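Local structure of teicoplanin pseudoaglycone deacetylases Orf2 (Actinoplanes teichomyceticus, 3DFF) at residues P51-A55 with W108-H112; V152-I158 with P181-D187; G203-A209 with T264-S270. The protein is a zinc-dependent deacetylase of the PIG-L family that probably removes the acetyl group from the teicoplanin pseudoaglycone during antibiotic biosynthesis. Residues are numbered along the deposited sequence.

Contact 1: residues P51-A55 with W108-H112; sequences PYSPA and WLTAH
Trp108 opens the second segment, its CA 7.1 Å from Ser53 CA. With chi1 at -65° and chi2 at 110° its indole turns one face to Ser53 in the extended Pro51-Ser53 run: Ser53 CB sits 3.4 Å from the centroid of the five-membered ring, almost on the ring normal, a CH-pi contact, while Pro51 O meets the ring edge 3.5 Å from Trp108 CH2. Pro51 follows a cis peptide bond. Thr110 begins a short extended piece, and one water lies 2.7 Å from Ser53 OG, 2.7 Å from Thr110 O and 2.5 Å from Thr110 OG1. At His112, whose CA is 5.1 Å from Ala55 CA, Ala55 CB comes within 3.9 Å of His112 N, and a second water accepts from His112 N (3.1 Å) and weakly from Ala55 N (3.1 Å). No direct hydrogen bond joins the segments. Ser53, chi1 75°, uses OG to cap Ala56 N: a serine N-cap starting helix 54-62, seated on a tryptophan face, with Thr110 about 6 Å, side chain to side chain, from Asp97, seen to bind zinc in this protein though not in this chain.

Contact 2: residues V152-I158 with P181-D187; sequences VVTCAAI and PVRLWED
Five backbone hydrogen bonds set a parallel register: Val152 N to Pro181 O (3.0 Å), Arg183 N to Val152 O (2.9 Å), Thr154 N to Arg183 O (3.0 Å), Trp185 N to Thr154 O (2.8 Å) and Ala156 N to Trp185 O (3.0 Å). Val152 thus pairs with Val182, Val153 with Arg183, Thr154 with Leu184 and Cys155 with Trp185, at CA separations of 4.7 to 5.1 Å. The strand axes approach to 4.5 Å and cross at -33°. Beyond the strands the 152-158 chain turns at Ala157 (phi 64°, psi 32°) around the carboxylate of Asp187, whose OD2 accepts a weak hydrogen bond from Ile158 N (2.9 Å) and lies 2.8 Å from Ala157 N. Asp187 OD1 accepts from ND1 of the zinc ligand His164, so this turn backs the metal site. Glu186, seen to bind zinc in this protein though not in this chain, hydrogen-bonds through OE1 to His250 NE2; its CG lies 3.8 Å from Ile158 CD1.

On one face Trp185 (chi1 61°, chi2 60°) folds its indole back over the neighbouring strand: Cys155 CA stands 3.7 Å from the centroid of its five-membered ring, a CH-pi contact, and Val153 CG1 is 3.5 Å from Trp185 CE3. On the other face Thr154 CG2 touches Leu184 CD2 at 3.4 Å, and Val152 CG1 lies 4.1 Å from Val182 CG2.

The two strands belong to a beta-alpha-beta unit whose crossover, helix 162-178, covers the Thr154 and Val182 face; helix 19-33 packs on Val153 and Trp185. Strand 9-14 flanks 151-155, and antiparallel strand 263-269 flanks 182-185.

Contact 3: residues G203-A209 with T264-S270; sequences GFRLGSA and TWPVVRS
Glycines stand at both ends of strand 204-206, where a side chain would collide with the partner. At Gly203 (phi 97°, psi -14°) a CB would run into the Arg269 guanidinium, 2.9 Å from Arg269 NH2, and the backbone angles alone already favour glycine; at Gly207 one would lie 2.7 Å from Pro266 CG, so the proline ring fills that hollow. The short axes approach to 4.6 Å with 146° between their directions. Arg205 and Val268 form the hydrogen-bonded pair, Arg205 N to Val268 O and Val268 N to Arg205 O both at 2.9 Å, between the non-hydrogen-bonded pairs Phe204-Arg269 and Leu206-Val267. Ser270 N to Gly203 O and Gly207 N to Pro266 O, each 2.8 Å, extend the pairing. Beyond Gly207 the register slips by one residue: Ala209 lies beside Trp265 (CA to CA 4.7 Å), with Ser208 O 3.1 Å from Pro266 CD.

Arg269 curls back through three m rotamers, placing its CZ 4.6 Å from the Phe204 ring centroid in a cation-pi contact over the face. Trp265 (chi1 -62°, chi2 -91°) presents an indole face to Leu206 CD1, 4.2 Å from the five-membered ring centroid (CH-pi), while Ala209 CB reaches Trp265 CD1 at 3.6 Å. Arg205 lays its guanidinium over Val268, CZ to CG2 3.8 Å, and a water bridges Arg205 NE and Arg269 O (both 2.7 Å). Phe204 CB meets Val267 CG1 at 4.0 Å, a patch covered by Leu172 of helix 162-178.

Strand 204-211 is outermost here: an antiparallel edge closing a mixed sheet whose other strands run parallel.

Reading from the N terminus, contact 1 comes first, closing a loop of 52 residues that includes helix 71-85 and strand 89-92 and tying the start of helix 54-62 to strand 110-111. Contact 2 follows with a shorter, largely helical excursion through 162-178, and contact 3 then bridges 54 residues holding three helices. The loops run in series, with none crossing or enclosing another. Contacts 2 and 3 share one sheet: Leu184 N lies 2.8 Å from Trp265 O in a probable hydrogen bond, so strands 151-155, 182-185, 263-269 and 204-211 are consecutive neighbours. Contact 1 stands apart, its centre about 36 Å from that of contact 3, on the opposite side of the chain's centre.

Contact 1: residues P51-A55 with W108-H112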
loop_
_atom_site.group_PDB
_atom_site.type_symbol
_atom_site.label_atom_id
_atom_site.label_comp_id
_atom_site.label_asym_id
_atom_site.label_seq_id
_atom_site.Cartn_x
_atom_site.Cartn_y
_atom_site.Cartn_z
ATOM N N PRO A 51 -10.010 23.267 3.651
ATOM C CA PRO A 51 -11.101 22.503 4.278
ATOM C C PRO A 51 -11.100 21.012 3.963
ATOM O O PRO A 51 -10.863 20.618 2.814
ATOM C CB PRO A 51 -12.370 23.153 3.701
ATOM C CG PRO A 51 -11.916 24.425 3.060
ATOM C CD PRO A 51 -10.517 24.174 2.609
ATOM N N TYR A 52 -11.353 20.198 4.992
ATOM C CA TYR A 52 -11.505 18.755 4.830
ATOM C C TYR A 52 -12.979 18.392 4.788
ATOM O O TYR A 52 -13.812 19.082 5.375
ATOM C CB TYR A 52 -10.847 17.983 5.984
ATOM C CG TYR A 52 -9.343 18.167 6.117
ATOM C CD1 TYR A 52 -8.487 17.820 5.074
ATOM C CD2 TYR A 52 -8.784 18.664 7.297
ATOM C CE1 TYR A 52 -7.112 17.981 5.197
ATOM C CE2 TYR A 52 -7.418 18.833 7.433
ATOM C CZ TYR A 52 -6.583 18.491 6.385
ATOM O OH TYR A 52 -5.225 18.648 6.525
ATOM N N SER A 53 -13.300 17.291 4.126
ATOM C CA SER A 53 -14.680 16.809 4.085
ATOM C C SER A 53 -15.091 16.313 5.473
ATOM O O SER A 53 -14.223 15.987 6.284
ATOM C CB SER A 53 -14.786 15.665 3.093
ATOM O OG SER A 53 -14.226 14.477 3.627
ATOM N N PRO A 54 -16.408 16.245 5.759
ATOM C CA PRO A 54 -16.823 15.556 6.984
ATOM C C PRO A 54 -16.201 14.168 7.117
ATOM O O PRO A 54 -15.791 13.796 8.221
ATOM C CB PRO A 54 -18.349 15.463 6.826
ATOM C CG PRO A 54 -18.690 16.667 6.022
ATOM C CD PRO A 54 -17.566 16.792 5.023
ATOM N N ALA A 55 -16.133 13.411 6.020
ATOM C CA ALA A 55 -15.563 12.051 6.025
ATOM C C ALA A 55 -14.089 12.052 6.452
ATOM O O ALA A 55 -13.676 11.221 7.272
ATOM C CB ALA A 55 -15.722 11.397 4.643
ATOM N N TRP A 108 -16.997 15.942 -3.144
ATOM C CA TRP A 108 -15.943 15.064 -2.629
ATOM C C TRP A 108 -16.066 13.697 -3.269
ATOM O O TRP A 108 -17.176 13.220 -3.554
ATOM C CB TRP A 108 -16.093 14.889 -1.123
ATOM C CG TRP A 108 -15.883 16.160 -0.356
ATOM C CD1 TRP A 108 -16.841 16.876 0.317
ATOM C CD2 TRP A 108 -14.655 16.872 -0.186
ATOM N NE1 TRP A 108 -16.278 17.984 0.891
ATOM C CE2 TRP A 108 -14.937 18.007 0.606
ATOM C CE3 TRP A 108 -13.334 16.656 -0.613
ATOM C CZ2 TRP A 108 -13.950 18.917 0.982
ATOM C CZ3 TRP A 108 -12.353 17.570 -0.259
ATOM C CH2 TRP A 108 -12.670 18.695 0.541
ATOM N N LEU A 109 -14.936 13.030 -3.460
ATOM C CA LEU A 109 -14.955 11.669 -3.961
ATOM C C LEU A 109 -15.618 10.712 -2.953
ATOM O O LEU A 109 -16.443 9.862 -3.313
ATOM C CB LEU A 109 -13.519 11.213 -4.245
ATOM C CG LEU A 109 -13.348 9.743 -4.613
ATOM C CD1 LEU A 109 -14.097 9.356 -5.877
ATOM C CD2 LEU A 109 -11.873 9.489 -4.802
ATOM N N THR A 110 -15.226 10.837 -1.684
ATOM C CA THR A 110 -15.685 9.913 -0.642
ATOM C C THR A 110 -16.642 10.640 0.312
ATOM O O THR A 110 -16.438 11.801 0.656
ATOM C CB THR A 110 -14.494 9.324 0.158
ATOM O OG1 THR A 110 -13.833 10.386 0.813
ATOM C CG2 THR A 110 -13.497 8.656 -0.775
ATOM N N ALA A 111 -17.691 9.942 0.729
ATOM C CA ALA A 111 -18.710 10.548 1.576
ATOM C C ALA A 111 -19.038 9.653 2.750
ATOM O O ALA A 111 -18.987 8.438 2.624
ATOM C CB ALA A 111 -19.965 10.822 0.770
ATOM N N HIS A 112 -19.373 10.267 3.881
ATOM C CA HIS A 112 -19.924 9.537 5.018
ATOM C C HIS A 112 -21.441 9.448 4.867
ATOM O O HIS A 112 -22.101 10.440 4.552
ATOM C CB HIS A 112 -19.581 10.235 6.334
ATOM C CG HIS A 112 -20.170 9.570 7.539
ATOM N ND1 HIS A 112 -19.659 8.406 8.068
ATOM C CD2 HIS A 112 -21.235 9.899 8.310
ATOM C CE1 HIS A 112 -20.382 8.047 9.116
ATOM N NE2 HIS A 112 -21.337 8.942 9.291
HETATM O O HOH W 1 -14.051 12.776 1.595
HETATM O O HOH W 2 -18.715 13.311 4.240
#

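Contact 2: residues V152-I158 with P181-D187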
loop_
_atom_site.group_PDB
_atom_site.type_symbol
_atom_site.label_atom_id
_atom_site.label_comp_id
_atom_site.label_asym_id
_atom_site.label_seq_id
_atom_site.Cartn_x
_atom_site.Cartn_y
_atom_site.Cartn_z
ATOM N N VAL A 152 10.538 -4.289 -8.922
ATOM C CA VAL A 152 9.501 -3.451 -8.308
ATOM C C VAL A 152 8.479 -4.363 -7.623
ATOM O O VAL A 152 8.051 -5.368 -8.207
ATOM C CB VAL A 152 8.772 -2.589 -9.356
ATOM C CG1 VAL A 152 7.597 -1.820 -8.726
ATOM C CG2 VAL A 152 9.728 -1.604 -10.015
ATOM N N VAL A 153 8.085 -4.005 -6.401
ATOM C CA VAL A 153 6.997 -4.717 -5.711
ATOM C C VAL A 153 5.924 -3.712 -5.316
ATOM O O VAL A 153 6.236 -2.651 -4.793
ATOM C CB VAL A 153 7.461 -5.489 -4.465
ATOM C CG1 VAL A 153 6.362 -6.440 -3.983
ATOM C CG2 VAL A 153 8.744 -6.320 -4.774
ATOM N N THR A 154 4.674 -4.077 -5.558
ATOM C CA THR A 154 3.554 -3.203 -5.194
ATOM C C THR A 154 2.400 -4.071 -4.707
ATOM O O THR A 154 2.579 -5.275 -4.514
ATOM C CB THR A 154 3.124 -2.299 -6.359
ATOM O OG1 THR A 154 2.240 -1.297 -5.832
ATOM C CG2 THR A 154 2.427 -3.084 -7.464
ATOM N N CYS A 155 1.227 -3.475 -4.494
ATOM C CA CYS A 155 0.144 -4.215 -3.850
ATOM C C CYS A 155 -0.704 -4.991 -4.845
ATOM O O CYS A 155 -0.903 -4.564 -5.989
ATOM C CB CYS A 155 -0.750 -3.260 -3.070
ATOM S SG CYS A 155 -1.490 -1.947 -4.104
ATOM N N ALA A 156 -1.238 -6.135 -4.397
ATOM C CA ALA A 156 -2.230 -6.852 -5.193
ATOM C C ALA A 156 -3.604 -6.161 -5.241
ATOM O O ALA A 156 -4.415 -6.477 -6.109
ATOM C CB ALA A 156 -2.399 -8.286 -4.642
ATOM N N ALA A 157 -3.850 -5.245 -4.304
ATOM C CA ALA A 157 -5.148 -4.583 -4.133
ATOM C C ALA A 157 -6.246 -5.574 -3.732
ATOM O O ALA A 157 -7.409 -5.394 -4.065
ATOM C CB ALA A 157 -5.563 -3.735 -5.381
ATOM N N ILE A 158 -5.862 -6.601 -2.983
ATOM C CA ILE A 158 -6.856 -7.397 -2.259
ATOM C C ILE A 158 -7.603 -6.444 -1.323
ATOM O O ILE A 158 -6.988 -5.603 -0.654
ATOM C CB ILE A 158 -6.171 -8.539 -1.503
ATOM C CG1 ILE A 158 -5.607 -9.552 -2.505
ATOM C CG2 ILE A 158 -7.135 -9.233 -0.509
ATOM C CD1 ILE A 158 -4.512 -10.452 -1.922
ATOM N N PRO A 181 10.965 -6.080 -13.966
ATOM C CA PRO A 181 10.203 -7.152 -13.306
ATOM C C PRO A 181 9.384 -6.577 -12.179
ATOM O O PRO A 181 9.871 -5.704 -11.463
ATOM C CB PRO A 181 11.278 -8.024 -12.661
ATOM C CG PRO A 181 12.547 -7.650 -13.307
ATOM C CD PRO A 181 12.423 -6.283 -13.860
ATOM N N VAL A 182 8.188 -7.117 -11.993
ATOM C CA VAL A 182 7.293 -6.637 -10.944
ATOM C C VAL A 182 6.622 -7.807 -10.219
ATOM O O VAL A 182 6.337 -8.833 -10.827
ATOM C CB VAL A 182 6.254 -5.646 -11.520
ATOM C CG1 VAL A 182 5.304 -6.319 -12.499
ATOM C CG2 VAL A 182 5.500 -4.918 -10.398
ATOM N N ARG A 183 6.404 -7.632 -8.916
ATOM C CA ARG A 183 5.694 -8.616 -8.101
ATOM C C ARG A 183 4.634 -7.857 -7.323
ATOM O O ARG A 183 4.762 -6.642 -7.139
ATOM C CB ARG A 183 6.625 -9.327 -7.120
ATOM C CG ARG A 183 7.780 -10.102 -7.753
ATOM C CD ARG A 183 8.625 -10.780 -6.691
ATOM N NE ARG A 183 7.923 -11.867 -6.010
ATOM C CZ ARG A 183 7.816 -13.110 -6.484
ATOM N NH1 ARG A 183 8.357 -13.434 -7.655
ATOM N NH2 ARG A 183 7.145 -14.026 -5.799
ATOM N N LEU A 184 3.585 -8.565 -6.907
ATOM C CA LEU A 184 2.571 -7.966 -6.036
ATOM C C LEU A 184 2.611 -8.651 -4.687
ATOM O O LEU A 184 2.726 -9.873 -4.627
ATOM C CB LEU A 184 1.183 -8.141 -6.630
ATOM C CG LEU A 184 1.004 -7.718 -8.090
ATOM C CD1 LEU A 184 -0.443 -7.870 -8.517
ATOM C CD2 LEU A 184 1.493 -6.289 -8.324
ATOM N N TRP A 185 2.465 -7.885 -3.615
ATOM C CA TRP A 185 2.368 -8.498 -2.292
ATOM C C TRP A 185 0.919 -8.713 -1.926
ATOM O O TRP A 185 0.010 -8.076 -2.472
ATOM C CB TRP A 185 3.074 -7.661 -1.215
ATOM C CG TRP A 185 2.519 -6.276 -1.019
ATOM C CD1 TRP A 185 1.237 -5.933 -0.648
ATOM C CD2 TRP A 185 3.232 -5.046 -1.171
ATOM N NE1 TRP A 185 1.115 -4.552 -0.572
ATOM C CE2 TRP A 185 2.325 -3.991 -0.898
ATOM C CE3 TRP A 185 4.545 -4.728 -1.532
ATOM C CZ2 TRP A 185 2.716 -2.634 -0.945
ATOM C CZ3 TRP A 185 4.922 -3.367 -1.602
ATOM C CH2 TRP A 185 4.011 -2.358 -1.295
ATOM N N GLU A 186 0.700 -9.611 -0.971
ATOM C CA GLU A 186 -0.636 -9.849 -0.458
ATOM C C GLU A 186 -0.986 -8.725 0.511
ATOM O O GLU A 186 -0.304 -8.561 1.534
ATOM C CB GLU A 186 -0.643 -11.215 0.243
ATOM C CG GLU A 186 -2.003 -11.630 0.696
ATOM C CD GLU A 186 -1.983 -12.939 1.469
ATOM O OE1 GLU A 186 -1.042 -13.167 2.266
ATOM O OE2 GLU A 186 -2.922 -13.741 1.274
ATOM N N ASP A 187 -2.017 -7.928 0.192
ATOM C CA ASP A 187 -2.347 -6.768 1.038
ATOM C C ASP A 187 -2.716 -7.241 2.436
ATOM O O ASP A 187 -3.637 -8.036 2.577
ATOM C CB ASP A 187 -3.518 -5.939 0.477
ATOM C CG ASP A 187 -3.340 -5.565 -0.975
ATOM O OD1 ASP A 187 -3.327 -4.337 -1.249
ATOM O OD2 ASP A 187 -3.234 -6.469 -1.836
#

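Contact 3: residues G203-A209 with T264-S270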
loop_
_atom_site.group_PDB
_atom_site.type_symbol
_atom_site.label_atom_id
_atom_site.label_comp_id
_atom_site.label_asym_id
_atom_site.label_seq_id
_atom_site.Cartn_x
_atom_site.Cartn_y
_atom_site.Cartn_z
ATOM N N GLY A 203 -4.208 -8.303 -20.209
ATOM C CA GLY A 203 -2.841 -8.559 -20.619
ATOM C C GLY A 203 -1.864 -8.988 -19.547
ATOM O O GLY A 203 -0.764 -9.435 -19.862
ATOM N N PHE A 204 -2.243 -8.829 -18.275
ATOM C CA PHE A 204 -1.400 -9.241 -17.146
ATOM C C PHE A 204 -2.014 -10.392 -16.359
ATOM O O PHE A 204 -3.229 -10.480 -16.243
ATOM C CB PHE A 204 -1.209 -8.081 -16.159
ATOM C CG PHE A 204 -0.531 -6.881 -16.752
ATOM C CD1 PHE A 204 0.877 -6.799 -16.787
ATOM C CD2 PHE A 204 -1.280 -5.839 -17.273
ATOM C CE1 PHE A 204 1.517 -5.684 -17.340
ATOM C CE2 PHE A 204 -0.655 -4.723 -17.830
ATOM C CZ PHE A 204 0.749 -4.644 -17.855
ATOM N N ARG A 205 -1.161 -11.239 -15.789
ATOM C CA ARG A 205 -1.630 -12.294 -14.886
ATOM C C ARG A 205 -0.613 -12.651 -13.822
ATOM O O ARG A 205 0.576 -12.356 -13.942
ATOM C CB ARG A 205 -2.046 -13.536 -15.667
ATOM C CG ARG A 205 -0.882 -14.287 -16.224
ATOM C CD ARG A 205 -1.342 -15.629 -16.780
ATOM N NE ARG A 205 -0.200 -16.329 -17.349
ATOM C CZ ARG A 205 0.609 -17.120 -16.657
ATOM N NH1 ARG A 205 0.381 -17.357 -15.376
ATOM N NH2 ARG A 205 1.640 -17.697 -17.255
ATOM N N LEU A 206 -1.099 -13.267 -12.752
ATOM C CA LEU A 206 -0.224 -13.671 -11.669
ATOM C C LEU A 206 0.441 -15.000 -11.944
ATOM O O LEU A 206 -0.206 -15.938 -12.395
ATOM C CB LEU A 206 -1.009 -13.807 -10.364
ATOM C CG LEU A 206 -1.760 -12.577 -9.879
ATOM C CD1 LEU A 206 -2.524 -12.966 -8.627
ATOM C CD2 LEU A 206 -0.760 -11.487 -9.604
ATOM N N GLY A 207 1.726 -15.084 -11.626
ATOM C CA GLY A 207 2.405 -16.369 -11.631
ATOM C C GLY A 207 2.154 -17.087 -10.320
ATOM O O GLY A 207 1.302 -16.674 -9.512
ATOM N N SER A 208 2.914 -18.159 -10.103
ATOM C CA SER A 208 2.835 -18.919 -8.862
ATOM C C SER A 208 3.288 -18.101 -7.651
ATOM O O SER A 208 4.273 -17.353 -7.718
ATOM C CB SER A 208 3.662 -20.205 -8.970
ATOM O OG SER A 208 3.268 -20.947 -10.112
ATOM N N ALA A 209 2.560 -18.254 -6.554
ATOM C CA ALA A 209 2.879 -17.584 -5.300
ATOM C C ALA A 209 4.249 -18.005 -4.762
ATOM O O ALA A 209 4.685 -19.154 -4.947
ATOM C CB ALA A 209 1.795 -17.878 -4.279
ATOM N N THR A 264 3.879 -13.254 -1.989
ATOM C CA THR A 264 3.985 -12.387 -3.160
ATOM C C THR A 264 3.789 -13.196 -4.453
ATOM O O THR A 264 4.001 -14.411 -4.469
ATOM C CB THR A 264 5.355 -11.645 -3.219
ATOM O OG1 THR A 264 6.438 -12.591 -3.350
ATOM C CG2 THR A 264 5.578 -10.772 -1.988
ATOM N N TRP A 265 3.382 -12.530 -5.533
ATOM C CA TRP A 265 3.209 -13.195 -6.815
ATOM C C TRP A 265 3.951 -12.411 -7.871
ATOM O O TRP A 265 3.902 -11.173 -7.860
ATOM C CB TRP A 265 1.751 -13.217 -7.242
ATOM C CG TRP A 265 0.826 -13.952 -6.350
ATOM C CD1 TRP A 265 0.472 -15.268 -6.434
ATOM C CD2 TRP A 265 0.094 -13.404 -5.248
ATOM N NE1 TRP A 265 -0.434 -15.575 -5.444
ATOM C CE2 TRP A 265 -0.680 -14.451 -4.701
ATOM C CE3 TRP A 265 0.016 -12.128 -4.672
ATOM C CZ2 TRP A 265 -1.522 -14.264 -3.598
ATOM C CZ3 TRP A 265 -0.831 -11.938 -3.574
ATOM C CH2 TRP A 265 -1.585 -13.006 -3.052
ATOM N N PRO A 266 4.610 -13.105 -8.815
ATOM C CA PRO A 266 5.170 -12.345 -9.937
ATOM C C PRO A 266 4.039 -11.984 -10.884
ATOM O O PRO A 266 3.056 -12.723 -10.970
ATOM C CB PRO A 266 6.118 -13.349 -10.591
ATOM C CG PRO A 266 5.480 -14.696 -10.298
ATOM C CD PRO A 266 4.867 -14.558 -8.928
ATOM N N VAL A 267 4.149 -10.847 -11.569
ATOM C CA VAL A 267 3.181 -10.484 -12.585
ATOM C C VAL A 267 3.833 -10.665 -13.948
ATOM O O VAL A 267 4.903 -10.103 -14.215
ATOM C CB VAL A 267 2.722 -9.020 -12.483
ATOM C CG1 VAL A 267 1.555 -8.789 -13.426
ATOM C CG2 VAL A 267 2.309 -8.722 -11.071
ATOM N N VAL A 268 3.188 -11.455 -14.785
ATOM C CA VAL A 268 3.715 -11.748 -16.111
ATOM C C VAL A 268 2.665 -11.398 -17.159
ATOM O O VAL A 268 1.514 -11.085 -16.831
ATOM C CB VAL A 268 4.171 -13.221 -16.198
ATOM C CG1 VAL A 268 5.227 -13.524 -15.131
ATOM C CG2 VAL A 268 2.954 -14.161 -16.070
ATOM N N ARG A 269 3.053 -11.415 -18.433
ATOM C CA ARG A 269 2.112 -11.152 -19.497
ATOM C C ARG A 269 1.276 -12.393 -19.805
ATOM O O ARG A 269 1.792 -13.532 -19.817
ATOM C CB ARG A 269 2.842 -10.658 -20.757
ATOM C CG ARG A 269 3.566 -9.340 -20.537
ATOM C CD ARG A 269 2.577 -8.199 -20.327
ATOM N NE ARG A 269 1.799 -7.956 -21.532
ATOM C CZ ARG A 269 0.810 -7.074 -21.658
ATOM N NH1 ARG A 269 0.431 -6.313 -20.638
ATOM N NH2 ARG A 269 0.189 -6.944 -22.814
ATOM N N SER A 270 -0.007 -12.162 -20.042
ATOM C CA SER A 270 -0.930 -13.228 -20.401
ATOM C C SER A 270 -0.544 -13.817 -21.754
ATOM O O SER A 270 0.076 -13.127 -22.573
ATOM C CB SER A 270 -2.349 -12.677 -20.487
ATOM O OG SER A 270 -2.766 -12.204 -19.218
HETATM O O HOH W 3 -5.089 -10.800 -19.400
HETATM O O HOH W 4 1.349 -16.225 -19.574
#